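Local coordinates for Tlr1789 protein (PDB 2X8X) that probably inserts proteins into the outer membrane as a cyanobacterial Omp85, of which this chain is the N-terminal part carrying three POTRA domains, at residues F48-F52 / T106-E111; I178-T184 / D198-L202. All coordinates share one frame; numbering follows the deposited sequence.

Contact 1 of 2, residues F48-F52 / T106-E111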
ATOM      1  N   PHE A  48      13.083  -3.807 -16.852  1.00 20.78           N
ATOM      2  CA  PHE A  48      11.884  -3.363 -16.149  1.00 21.05           C
ATOM      3  C   PHE A  48      11.886  -3.828 -14.682  1.00 20.91           C
ATOM      4  O   PHE A  48      11.470  -3.048 -13.799  1.00 21.33           O
ATOM      5  CB  PHE A  48      10.631  -3.804 -16.899  1.00 19.83           C
ATOM      6  CG  PHE A  48       9.419  -3.035 -16.514  1.00 20.91           C
ATOM      7  CD1 PHE A  48       9.116  -1.829 -17.147  1.00 19.03           C
ATOM      8  CD2 PHE A  48       8.570  -3.524 -15.547  1.00 18.37           C
ATOM      9  CE1 PHE A  48       7.959  -1.104 -16.766  1.00 22.16           C
ATOM     10  CE2 PHE A  48       7.448  -2.789 -15.089  1.00 20.07           C
ATOM     11  CZ  PHE A  48       7.127  -1.574 -15.766  1.00 20.28           C
ATOM     12  N   ALA A  49      12.352  -5.074 -14.409  1.00 18.82           N
ATOM     13  CA  ALA A  49      12.361  -5.603 -13.052  1.00 19.36           C
ATOM     14  C   ALA A  49      13.248  -4.803 -12.105  1.00 20.16           C
ATOM     15  O   ALA A  49      13.160  -5.020 -10.897  1.00 20.71           O
ATOM     16  CB  ALA A  49      12.816  -7.040 -12.993  1.00 16.37           C
ATOM     17  N   THR A  50      14.062  -3.888 -12.605  1.00 19.23           N
ATOM     18  CA  THR A  50      14.937  -3.118 -11.679  1.00 22.15           C
ATOM     19  C   THR A  50      14.074  -2.115 -10.883  1.00 21.78           C
ATOM     20  O   THR A  50      14.472  -1.697  -9.819  1.00 21.83           O
ATOM     21  CB  THR A  50      16.007  -2.326 -12.394  1.00 22.63           C
ATOM     22  OG1 THR A  50      15.367  -1.386 -13.285  1.00 22.96           O
ATOM     23  CG2 THR A  50      17.070  -3.293 -13.127  1.00 22.11           C
ATOM     24  N   GLY A  51      12.915  -1.733 -11.445  1.00 19.98           N
ATOM     25  CA  GLY A  51      11.987  -0.851 -10.733  1.00 21.19           C
ATOM     26  C   GLY A  51      12.155   0.626 -11.026  1.00 20.31           C
ATOM     27  O   GLY A  51      11.356   1.412 -10.532  1.00 18.91           O
ATOM     28  N   PHE A  52      13.147   0.988 -11.841  1.00 19.17           N
ATOM     29  CA  PHE A  52      13.383   2.412 -12.173  1.00 20.01           C
ATOM     30  C   PHE A  52      12.660   2.940 -13.414  1.00 20.47           C
ATOM     31  O   PHE A  52      12.762   4.139 -13.728  1.00 21.26           O
ATOM     32  CB  PHE A  52      14.895   2.683 -12.406  1.00 18.70           C
ATOM     33  CG  PHE A  52      15.759   2.519 -11.196  1.00 21.83           C
ATOM     34  CD1 PHE A  52      15.793   3.506 -10.206  1.00 23.74           C
ATOM     35  CD2 PHE A  52      16.561   1.371 -11.048  1.00 21.96           C
ATOM     36  CE1 PHE A  52      16.584   3.361  -9.072  1.00 23.30           C
ATOM     37  CE2 PHE A  52      17.385   1.197  -9.913  1.00 25.99           C
ATOM     38  CZ  PHE A  52      17.415   2.210  -8.932  1.00 22.46           C
ATOM     39  N   THR A 106      16.018   9.217  -8.837  1.00 20.74           N
ATOM     40  CA  THR A 106      14.986   8.646  -9.646  1.00 21.58           C
ATOM     41  C   THR A 106      14.121   7.760  -8.726  1.00 21.94           C
ATOM     42  O   THR A 106      14.656   6.992  -7.900  1.00 21.81           O
ATOM     43  CB  THR A 106      15.641   7.673 -10.653  1.00 22.17           C
ATOM     44  OG1 THR A 106      16.460   8.446 -11.511  1.00 24.45           O
ATOM     45  CG2 THR A 106      14.557   6.914 -11.510  1.00 20.26           C
ATOM     46  N   LEU A 107      12.812   7.844  -8.897  1.00 21.25           N
ATOM     47  CA  LEU A 107      11.914   7.019  -8.077  1.00 18.42           C
ATOM     48  C   LEU A 107      12.084   5.559  -8.524  1.00 17.18           C
ATOM     49  O   LEU A 107      12.180   5.261  -9.734  1.00 17.17           O
ATOM     50  CB  LEU A 107      10.484   7.488  -8.351  1.00 18.25           C
ATOM     51  CG  LEU A 107       9.364   6.505  -7.946  1.00 18.79           C
ATOM     52  CD1 LEU A 107       9.185   6.443  -6.431  1.00 15.11           C
ATOM     53  CD2 LEU A 107       8.169   7.046  -8.625  1.00 20.65           C
ATOM     54  N   ASN A 108      12.112   4.657  -7.545  1.00 16.63           N
ATOM     55  CA  ASN A 108      12.165   3.248  -7.769  1.00 16.86           C
ATOM     56  C   ASN A 108      10.907   2.629  -7.136  1.00 16.64           C
ATOM     57  O   ASN A 108      10.636   2.821  -5.944  1.00 17.18           O
ATOM     58  CB  ASN A 108      13.464   2.626  -7.204  1.00 15.95           C
ATOM     59  CG  ASN A 108      13.561   1.173  -7.533  1.00 16.45           C
ATOM     60  OD1 ASN A 108      12.798   0.351  -6.980  1.00 15.96           O
ATOM     61  ND2 ASN A 108      14.485   0.806  -8.453  1.00 14.69           N
ATOM     62  N   LEU A 109      10.095   1.944  -7.930  1.00 17.53           N
ATOM     63  CA  LEU A 109       8.849   1.407  -7.381  1.00 19.41           C
ATOM     64  C   LEU A 109       9.039   0.290  -6.383  1.00 19.28           C
ATOM     65  O   LEU A 109       8.196   0.104  -5.538  1.00 19.89           O
ATOM     66  CB  LEU A 109       7.906   0.957  -8.468  1.00 21.17           C
ATOM     67  CG  LEU A 109       7.128   2.025  -9.258  1.00 24.63           C
ATOM     68  CD1 LEU A 109       5.910   1.374  -9.886  1.00 27.48           C
ATOM     69  CD2 LEU A 109       6.651   3.253  -8.543  1.00 25.10           C
ATOM     70  N   ARG A 110      10.126  -0.469  -6.442  1.00 18.34           N
ATOM     71  CA  ARG A 110      10.406  -1.417  -5.340  1.00 19.59           C
ATOM     72  C   ARG A 110      10.686  -0.684  -4.016  1.00 17.79           C
ATOM     73  O   ARG A 110      10.183  -1.089  -2.991  1.00 17.92           O
ATOM     74  CB  ARG A 110      11.628  -2.312  -5.616  1.00 18.71           C
ATOM     75  CG  ARG A 110      11.658  -3.054  -6.875  1.00 25.73           C
ATOM     76  CD  ARG A 110      13.020  -3.837  -6.756  1.00 39.50           C
ATOM     77  NE  ARG A 110      13.281  -4.735  -7.866  1.00 46.00           N
ATOM     78  CZ  ARG A 110      13.434  -6.054  -7.763  1.00 47.91           C
ATOM     79  NH1 ARG A 110      13.376  -6.651  -6.566  1.00 49.15           N
ATOM     80  NH2 ARG A 110      13.628  -6.778  -8.871  1.00 48.52           N
ATOM     81  N   GLU A 111      11.525   0.350  -4.034  1.00 17.51           N
ATOM     82  CA  GLU A 111      11.764   1.161  -2.844  1.00 18.08           C
ATOM     83  C   GLU A 111      10.475   1.893  -2.351  1.00 15.47           C
ATOM     84  O   GLU A 111      10.219   1.965  -1.140  1.00 15.72           O
ATOM     85  CB  GLU A 111      12.814   2.226  -3.099  1.00 16.84           C
ATOM     86  CG  GLU A 111      14.208   1.633  -3.593  1.00 29.91           C
ATOM     87  CD  GLU A 111      15.281   2.753  -3.941  1.00 39.60           C
ATOM     88  OE1 GLU A 111      15.423   3.681  -3.106  1.00 43.88           O
ATOM     89  OE2 GLU A 111      15.988   2.705  -5.012  1.00 42.96           O
TER
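The first two POTRA domains meet here: the turn that leaves helix 37-48 in the first domain docks on the N-terminal end of helix 109-125 in the second, with F52 and G51 facing N108 and L109. F48 to G51 form a type I turn, which presents three successive carbonyls, those of A49, T50 and G51, to donors on 106-111. R110 takes the first. Its chain runs extended from CG to NE and grips A49 O side-on with two nitrogens, NH2 at 2.7 Å and NE at 3.0 Å, the oxygen lying in the guanidinium plane. N108 takes the second, ND2 to T50 O at 2.9 Å (158° at the hydrogen), and the backbone N of L109 gives a bond of the same length to G51 O.

N108 does two more jobs. With CG anti to its own backbone N (chi1 -176°), its OD1 caps the helix, accepting from E111 N at 3.2 Å and weakly from R110 N. Its ND2 also sits over the centre of the F52 ring, 3.1 Å above the plane, with amide and ring 85° apart, so the amide stands nearly upright on that face. At the ring edge T106 CG2 approaches CD1 to 3.9 Å. G51 has positive phi and no side chain, so N108 and R110 can come close to its backbone. Behind the turn, F52 and T50 rest on L22 of helix 17-26.

The amide of N108 is thus held at both ends, its oxygen by helix N-H groups and its nitrogen by T50 O, which fixes its flip. All four hydrogen bonds across the junction end on main-chain oxygens, three of them from side chains, so they depend on the backbone path of 49-51 and would probably resist sliding of the two domains.

Contact 2 of 2, residues I178-T184 / D198-L202; sequences ISREMDT and DLRRL
Past helix 175-179 the chain makes a type I turn from S179 to M182 and then runs on to T184 alongside helix 192-205, with the CA atoms of M182 and D198 5.1 Å apart. D198 is the anchor. Its OD1 accepts from D183 N at 2.9 Å, well out of the carboxylate plane, while OD2 takes both T184 N, on its syn lone pair, and T184 OG1 at 2.7 Å. R201, one helical turn on, bends at chi3 (-62°) and aims NE at E181 O in a nearly straight hydrogen bond (167°), the oxygen at the guanidinium edge. Its NH2 salt-bridges D198 OD1 within the helix, though too closely for the detail to be trusted, and lies 3.6 Å from D183 OD2, which is well out of the guanidinium plane and pairs by charge alone. The arginine probably eases the proximity of the two aspartates. E181 folds back at chi2, laying OE1 against R201 CB; a water links OE1 to R201 O. On the apolar side L202 CD2 packs against both E181 CB, at 3.8 Å, and I178 CG2. Beneath, I178, M182 and L202 rest on I230 and L228 of strand 224-232, so the two helices are joined over the sheet.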
ATOM      1  N   ILE A 178     -23.234   2.087  28.612  1.00 22.83           N
ATOM      2  CA  ILE A 178     -22.239   1.447  27.773  1.00 23.52           C
ATOM      3  C   ILE A 178     -21.303   2.495  27.162  1.00 23.31           C
ATOM      4  O   ILE A 178     -20.074   2.358  27.224  1.00 23.66           O
ATOM      5  CB  ILE A 178     -22.882   0.617  26.650  1.00 22.37           C
ATOM      6  CG1 ILE A 178     -23.615  -0.598  27.258  1.00 23.05           C
ATOM      7  CG2 ILE A 178     -21.826   0.128  25.698  1.00 23.29           C
ATOM      8  CD1 ILE A 178     -24.676  -1.138  26.315  1.00 27.63           C
ATOM      9  N   SER A 179     -21.899   3.525  26.575  1.00 21.63           N
ATOM     10  CA  SER A 179     -21.118   4.509  25.834  1.00 24.76           C
ATOM     11  C   SER A 179     -20.033   5.170  26.751  1.00 24.20           C
ATOM     12  O   SER A 179     -18.905   5.454  26.336  1.00 25.80           O
ATOM     13  CB  SER A 179     -22.114   5.525  25.261  1.00 23.66           C
ATOM     14  OG  SER A 179     -21.387   6.544  24.607  1.00 33.61           O
ATOM     15  N   ARG A 180     -20.373   5.413  28.008  1.00 24.84           N
ATOM     16  CA  ARG A 180     -19.449   6.125  28.892  1.00 25.56           C
ATOM     17  C   ARG A 180     -18.260   5.296  29.328  1.00 25.61           C
ATOM     18  O   ARG A 180     -17.309   5.831  29.899  1.00 24.43           O
ATOM     19  CB  ARG A 180     -20.171   6.696  30.087  1.00 26.33           C
ATOM     20  CG  ARG A 180     -20.360   5.740  31.248  1.00 28.31           C
ATOM     21  CD  ARG A 180     -21.321   6.451  32.254  1.00 32.58           C
ATOM     22  NE  ARG A 180     -22.076   5.473  33.050  1.00 35.50           N
ATOM     23  CZ  ARG A 180     -22.796   5.751  34.135  1.00 39.47           C
ATOM     24  NH1 ARG A 180     -22.888   6.996  34.601  1.00 39.67           N
ATOM     25  NH2 ARG A 180     -23.433   4.764  34.764  1.00 40.55           N
ATOM     26  N   GLU A 181     -18.305   3.993  29.049  1.00 24.87           N
ATOM     27  CA  GLU A 181     -17.147   3.156  29.310  1.00 24.53           C
ATOM     28  C   GLU A 181     -16.192   3.067  28.144  1.00 25.40           C
ATOM     29  O   GLU A 181     -15.090   2.515  28.311  1.00 25.59           O
ATOM     30  CB  GLU A 181     -17.595   1.741  29.688  1.00 24.84           C
ATOM     31  CG  GLU A 181     -18.468   1.755  30.933  1.00 23.18           C
ATOM     32  CD  GLU A 181     -17.751   2.274  32.172  1.00 27.41           C
ATOM     33  OE1 GLU A 181     -16.521   1.996  32.363  1.00 25.14           O
ATOM     34  OE2 GLU A 181     -18.452   2.920  32.979  1.00 22.81           O
ATOM     35  N   MET A 182     -16.623   3.577  26.978  1.00 23.96           N
ATOM     36  CA  MET A 182     -15.916   3.323  25.735  1.00 25.98           C
ATOM     37  C   MET A 182     -15.179   4.546  25.207  1.00 25.80           C
ATOM     38  O   MET A 182     -15.779   5.605  24.997  1.00 26.18           O
ATOM     39  CB  MET A 182     -16.899   2.813  24.671  1.00 25.13           C
ATOM     40  CG  MET A 182     -17.457   1.438  25.048  1.00 26.59           C
ATOM     41  SD  MET A 182     -18.426   0.848  23.663  1.00 34.23           S
ATOM     42  CE  MET A 182     -17.172   0.663  22.338  1.00 26.04           C
ATOM     43  N   ASP A 183     -13.888   4.375  24.973  1.00 27.44           N
ATOM     44  CA  ASP A 183     -13.098   5.339  24.159  1.00 28.68           C
ATOM     45  C   ASP A 183     -13.286   5.189  22.645  1.00 28.18           C
ATOM     46  O   ASP A 183     -13.047   6.149  21.887  1.00 27.76           O
ATOM     47  CB  ASP A 183     -11.602   5.184  24.423  1.00 29.01           C
ATOM     48  CG  ASP A 183     -11.187   5.622  25.812  1.00 34.07           C
ATOM     49  OD1 ASP A 183     -11.851   6.521  26.420  1.00 34.71           O
ATOM     50  OD2 ASP A 183     -10.149   5.076  26.270  1.00 35.61           O
ATOM     51  N   THR A 184     -13.599   3.983  22.186  1.00 28.01           N
ATOM     52  CA  THR A 184     -13.979   3.795  20.777  1.00 27.55           C
ATOM     53  C   THR A 184     -15.340   4.469  20.535  1.00 28.63           C
ATOM     54  O   THR A 184     -16.343   4.015  21.082  1.00 28.58           O
ATOM     55  CB  THR A 184     -14.079   2.296  20.456  1.00 28.74           C
ATOM     56  OG1 THR A 184     -12.844   1.665  20.816  1.00 25.62           O
ATOM     57  CG2 THR A 184     -14.322   2.047  18.948  1.00 26.90           C
ATOM     58  N   ASP A 198     -11.807  -1.266  26.322  1.00 22.96           N
ATOM     59  CA  ASP A 198     -13.219  -0.923  26.402  1.00 22.96           C
ATOM     60  C   ASP A 198     -13.997  -2.176  26.841  1.00 21.88           C
ATOM     61  O   ASP A 198     -14.890  -2.069  27.671  1.00 20.48           O
ATOM     62  CB  ASP A 198     -13.778  -0.551  25.008  1.00 22.95           C
ATOM     63  CG  ASP A 198     -13.417   0.901  24.553  1.00 29.08           C
ATOM     64  OD1 ASP A 198     -12.887   1.731  25.348  1.00 30.72           O
ATOM     65  OD2 ASP A 198     -13.687   1.197  23.358  1.00 29.52           O
ATOM     66  N   LEU A 199     -13.690  -3.336  26.251  1.00 21.57           N
ATOM     67  CA  LEU A 199     -14.415  -4.561  26.560  1.00 22.73           C
ATOM     68  C   LEU A 199     -14.181  -5.017  28.050  1.00 24.26           C
ATOM     69  O   LEU A 199     -15.085  -5.552  28.731  1.00 23.03           O
ATOM     70  CB  LEU A 199     -14.000  -5.674  25.597  1.00 23.75           C
ATOM     71  CG  LEU A 199     -14.468  -5.588  24.143  1.00 25.94           C
ATOM     72  CD1 LEU A 199     -13.791  -6.719  23.382  1.00 27.56           C
ATOM     73  CD2 LEU A 199     -15.984  -5.754  24.167  1.00 23.97           C
ATOM     74  N   ARG A 200     -12.959  -4.825  28.535  1.00 24.25           N
ATOM     75  CA  ARG A 200     -12.614  -4.993  29.949  1.00 23.21           C
ATOM     76  C   ARG A 200     -13.401  -4.080  30.872  1.00 23.57           C
ATOM     77  O   ARG A 200     -13.908  -4.538  31.922  1.00 19.18           O
ATOM     78  CB  ARG A 200     -11.088  -4.893  30.157  1.00 24.39           C
ATOM     79  CG  ARG A 200     -10.449  -6.189  29.568  1.00 30.09           C
ATOM     80  CD  ARG A 200      -8.963  -6.390  29.940  1.00 35.71           C
ATOM     81  NE  ARG A 200      -8.192  -5.180  29.599  1.00 38.34           N
ATOM     82  CZ  ARG A 200      -7.468  -5.000  28.484  1.00 38.92           C
ATOM     83  NH1 ARG A 200      -7.387  -5.960  27.560  1.00 36.15           N
ATOM     84  NH2 ARG A 200      -6.812  -3.846  28.301  1.00 36.50           N
ATOM     85  N   ARG A 201     -13.600  -2.828  30.461  1.00 21.94           N
ATOM     86  CA  ARG A 201     -14.454  -1.929  31.258  1.00 22.87           C
ATOM     87  C   ARG A 201     -15.886  -2.368  31.203  1.00 22.74           C
ATOM     88  O   ARG A 201     -16.589  -2.258  32.198  1.00 21.36           O
ATOM     89  CB  ARG A 201     -14.337  -0.431  30.825  1.00 22.73           C
ATOM     90  CG  ARG A 201     -13.118   0.273  31.398  1.00 24.04           C
ATOM     91  CD  ARG A 201     -13.058   1.784  31.029  1.00 27.89           C
ATOM     92  NE  ARG A 201     -12.950   1.961  29.581  1.00 31.11           N
ATOM     93  CZ  ARG A 201     -11.814   2.028  28.879  1.00 32.63           C
ATOM     94  NH1 ARG A 201     -10.624   1.963  29.465  1.00 32.77           N
ATOM     95  NH2 ARG A 201     -11.863   2.190  27.564  1.00 35.43           N
ATOM     96  N   LEU A 202     -16.339  -2.853  30.039  1.00 22.01           N
ATOM     97  CA  LEU A 202     -17.725  -3.360  29.958  1.00 20.90           C
ATOM     98  C   LEU A 202     -17.856  -4.602  30.870  1.00 20.49           C
ATOM     99  O   LEU A 202     -18.861  -4.763  31.583  1.00 20.66           O
ATOM    100  CB  LEU A 202     -18.167  -3.634  28.509  1.00 19.96           C
ATOM    101  CG  LEU A 202     -18.299  -2.334  27.668  1.00 23.87           C
ATOM    102  CD1 LEU A 202     -18.600  -2.741  26.203  1.00 22.47           C
ATOM    103  CD2 LEU A 202     -19.334  -1.319  28.271  1.00 18.25           C
TER
HETATM  104  O   HOH W   1     -16.082  -0.435  34.167  1.00 21.90           O

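The two contacts come in series along the chain, contact 1 closing before contact 2 opens, and their centres lie 47 Å apart on opposite sides of the chain's centre, with about 32 Å between nearest atoms. They share no helix, strand or sheet. Contact 1 bridges two POTRA domains, joining the loop before strand 53-63 to helix 109-125, whereas contact 2 stays inside the third, tying the end of helix 175-179 and the chain after it to helix 192-205. One therefore bears on how neighbouring domains are set against each other, the other on the internal packing of a single domain within this elongated arm.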